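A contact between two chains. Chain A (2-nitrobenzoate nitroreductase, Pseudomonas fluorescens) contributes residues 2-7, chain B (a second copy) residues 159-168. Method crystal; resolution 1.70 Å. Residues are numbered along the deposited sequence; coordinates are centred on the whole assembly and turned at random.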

# COMPACT_ATOMS: atom_id res chain seq x y z
N THR A 2 10.95 -12.27 18.91
CA THR A 2 11.04 -11.03 19.68
C THR A 2 9.71 -10.27 19.62
O THR A 2 9.12 -10.11 18.55
CB THR A 2 12.17 -10.12 19.15
OG1 THR A 2 13.42 -10.83 19.22
CG2 THR A 2 12.28 -8.84 19.96
N HIS A 3 9.24 -9.81 20.78
CA HIS A 3 8.03 -8.99 20.87
C HIS A 3 8.36 -7.57 21.32
O HIS A 3 9.14 -7.38 22.26
CB HIS A 3 7.02 -9.60 21.83
CG HIS A 3 6.18 -10.69 21.25
ND1 HIS A 3 6.65 -11.98 21.08
CD2 HIS A 3 4.91 -10.69 20.79
CE1 HIS A 3 5.69 -12.73 20.55
NE2 HIS A 3 4.63 -11.97 20.36
N ILE A 4 7.76 -6.58 20.67
CA ILE A 4 7.91 -5.20 21.09
C ILE A 4 6.55 -4.51 21.19
O ILE A 4 5.82 -4.45 20.20
CB ILE A 4 8.78 -4.40 20.11
CG1 ILE A 4 10.20 -4.98 20.04
CG2 ILE A 4 8.80 -2.94 20.51
CD1 ILE A 4 11.13 -4.19 19.15
N ALA A 5 6.22 -4.00 22.38
CA ALA A 5 4.97 -3.27 22.57
C ALA A 5 5.10 -1.84 22.05
O ALA A 5 6.15 -1.22 22.16
CB ALA A 5 4.56 -3.27 24.04
N MET A 6 4.02 -1.31 21.47
CA MET A 6 4.06 0.04 20.92
C MET A 6 3.99 1.12 22.01
O MET A 6 4.40 2.26 21.81
CB MET A 6 2.91 0.24 19.92
CG MET A 6 3.00 -0.63 18.67
SD MET A 6 4.43 -0.24 17.63
CE MET A 6 5.55 -1.55 18.13
N SER A 7 3.47 0.73 23.17
CA SER A 7 3.26 1.68 24.27
C SER A 7 4.58 2.26 24.79
O SER A 7 4.63 3.39 25.28
CB SER A 7 2.49 1.01 25.40
OG SER A 7 3.18 -0.14 25.88
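Chain B, residues 159-168: EIVAMYFREE

Antiparallel strand pairing between subunits is among the simplest ways for two copies of a protein to share a sheet, and this contact of 2-nitrobenzoate nitroreductase illustrates it well. The strand that includes B:Glu159 to B:Phe165, and that begins earlier in the chain, runs against strand A:His3 to A:Ala5 with an angle of 161° between their N-to-C directions, and the axes approach to 4.6 Å. Following chain B forward therefore means reading chain A backward.

B:Glu159 lies out of reach of the chain A stretch. B:Ile160 begins the apolar packing, its CG2 lying 3.9 Å from CG of A:Met6. At B:Val161 the CA-to-CB bond points away, yet the backbone stays engaged: its O accepts a hydrogen bond from A:Met6 N at 2.9 Å. A water donates to B:Val161 O at 2.8 Å, and the same water accepts a weak hydrogen bond from A:Ser7 N at 3.0 Å. The phi/psi of B:Val161, -101/-30, departs from the extended values that resume at B:Ala162.

B:Ala162 faces A:Ala5 in a non-hydrogen-bonded pair, with the CA atoms of B:Ala162 and A:Ala5 4.2 Å apart. The next pair is hydrogen-bonded: B:Met163 N donates to A:Ile4 O and A:Ile4 N donates to B:Met163 O, both at 2.8 Å, while the B:Met163 CG lies 3.8 Å from A:Met6 CE. B:Tyr164 then returns to the face shared by the alanines, where its CB sits over the A:His3 ring, 4.2 Å from the centroid; the two rings meet obliquely, with planes at 53°.

At B:Phe165 the ladder closes with reciprocal bonds, B:Phe165 N to A:Thr2 O and A:Thr2 N to B:Phe165 O, each 2.8 Å. B:Phe165 CE1 also reaches A:Ile4 CD1 at 4.0 Å. Beyond the strand, the CA-to-CB bond of B:Arg166 points away, and B:Glu167 CG approaches A:Thr2 OG1 at 3.2 Å.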

# COMPACT_ATOMS: atom_id res chain seq x y z
N GLU B 159 -5.37 -0.70 14.86
CA GLU B 159 -4.30 -0.07 15.62
C GLU B 159 -3.30 -1.13 16.03
O GLU B 159 -3.66 -2.19 16.55
CB GLU B 159 -4.85 0.64 16.86
CG GLU B 159 -3.75 1.21 17.76
CD GLU B 159 -4.30 1.98 18.93
OE1 GLU B 159 -5.54 2.11 19.01
OE2 GLU B 159 -3.49 2.43 19.77
N ILE B 160 -2.03 -0.88 15.75
CA ILE B 160 -0.97 -1.79 16.14
C ILE B 160 -0.69 -1.63 17.63
O ILE B 160 -0.31 -0.55 18.06
CB ILE B 160 0.32 -1.53 15.36
CG1 ILE B 160 0.03 -1.55 13.86
CG2 ILE B 160 1.38 -2.56 15.72
CD1 ILE B 160 1.16 -0.97 13.02
N VAL B 161 -0.87 -2.69 18.39
CA VAL B 161 -0.56 -2.59 19.82
C VAL B 161 0.79 -3.20 20.12
O VAL B 161 1.48 -2.74 21.03
CB VAL B 161 -1.67 -3.22 20.69
CG1 VAL B 161 -2.99 -2.56 20.37
CG2 VAL B 161 -1.75 -4.70 20.46
N ALA B 162 1.18 -4.22 19.34
CA ALA B 162 2.54 -4.74 19.51
C ALA B 162 3.04 -5.42 18.24
O ALA B 162 2.25 -5.71 17.37
CB ALA B 162 2.62 -5.72 20.69
N MET B 163 4.34 -5.66 18.15
CA MET B 163 4.89 -6.37 17.00
C MET B 163 5.74 -7.58 17.39
O MET B 163 6.51 -7.53 18.35
CB MET B 163 5.74 -5.43 16.15
CG MET B 163 5.01 -4.23 15.56
SD MET B 163 6.09 -3.33 14.43
CE MET B 163 5.09 -1.89 14.01
N TYR B 164 5.58 -8.66 16.63
CA TYR B 164 6.48 -9.82 16.69
C TYR B 164 7.47 -9.78 15.53
O TYR B 164 7.08 -9.55 14.38
CB TYR B 164 5.70 -11.12 16.63
CG TYR B 164 6.55 -12.29 16.19
CD1 TYR B 164 7.40 -12.93 17.09
CD2 TYR B 164 6.52 -12.74 14.88
CE1 TYR B 164 8.19 -13.98 16.70
CE2 TYR B 164 7.32 -13.80 14.47
CZ TYR B 164 8.14 -14.42 15.39
OH TYR B 164 8.93 -15.47 15.00
N PHE B 165 8.75 -10.02 15.82
CA PHE B 165 9.77 -10.18 14.78
C PHE B 165 10.53 -11.49 14.98
O PHE B 165 10.87 -11.82 16.12
CB PHE B 165 10.80 -9.05 14.80
CG PHE B 165 10.21 -7.67 14.78
CD1 PHE B 165 9.79 -7.07 15.96
CD2 PHE B 165 10.15 -6.95 13.60
CE1 PHE B 165 9.28 -5.78 15.94
CE2 PHE B 165 9.63 -5.66 13.59
CZ PHE B 165 9.20 -5.08 14.75
N ARG B 166 10.83 -12.21 13.90
CA ARG B 166 11.87 -13.24 13.96
C ARG B 166 13.13 -12.53 14.45
O ARG B 166 13.42 -11.41 14.04
CB ARG B 166 12.10 -13.90 12.60
CG ARG B 166 10.93 -14.75 12.11
CD ARG B 166 11.24 -15.41 10.77
NE ARG B 166 12.32 -16.39 10.90
CZ ARG B 166 12.13 -17.67 11.21
NH1 ARG B 166 10.90 -18.13 11.42
NH2 ARG B 166 13.17 -18.49 11.31
N GLU B 167 13.89 -13.17 15.35
CA GLU B 167 14.98 -12.46 16.01
C GLU B 167 16.00 -11.89 15.03
O GLU B 167 16.54 -10.81 15.26
CB GLU B 167 15.69 -13.38 17.01
CG GLU B 167 15.75 -12.80 18.40
CD GLU B 167 16.30 -13.78 19.41
OE1 GLU B 167 17.33 -14.43 19.12
OE2 GLU B 167 15.69 -13.91 20.50
N GLU B 168 16.24 -12.60 13.94
CA GLU B 168 17.22 -12.16 12.96
C GLU B 168 16.80 -10.88 12.24
O GLU B 168 17.64 -10.18 11.67
CB GLU B 168 17.51 -13.27 11.95
CG GLU B 168 16.32 -13.69 11.10
CD GLU B 168 15.54 -14.85 11.70
OE1 GLU B 168 15.62 -15.06 12.93
OE2 GLU B 168 14.84 -15.55 10.93
O HOH W 1 1.24 -1.31 23.37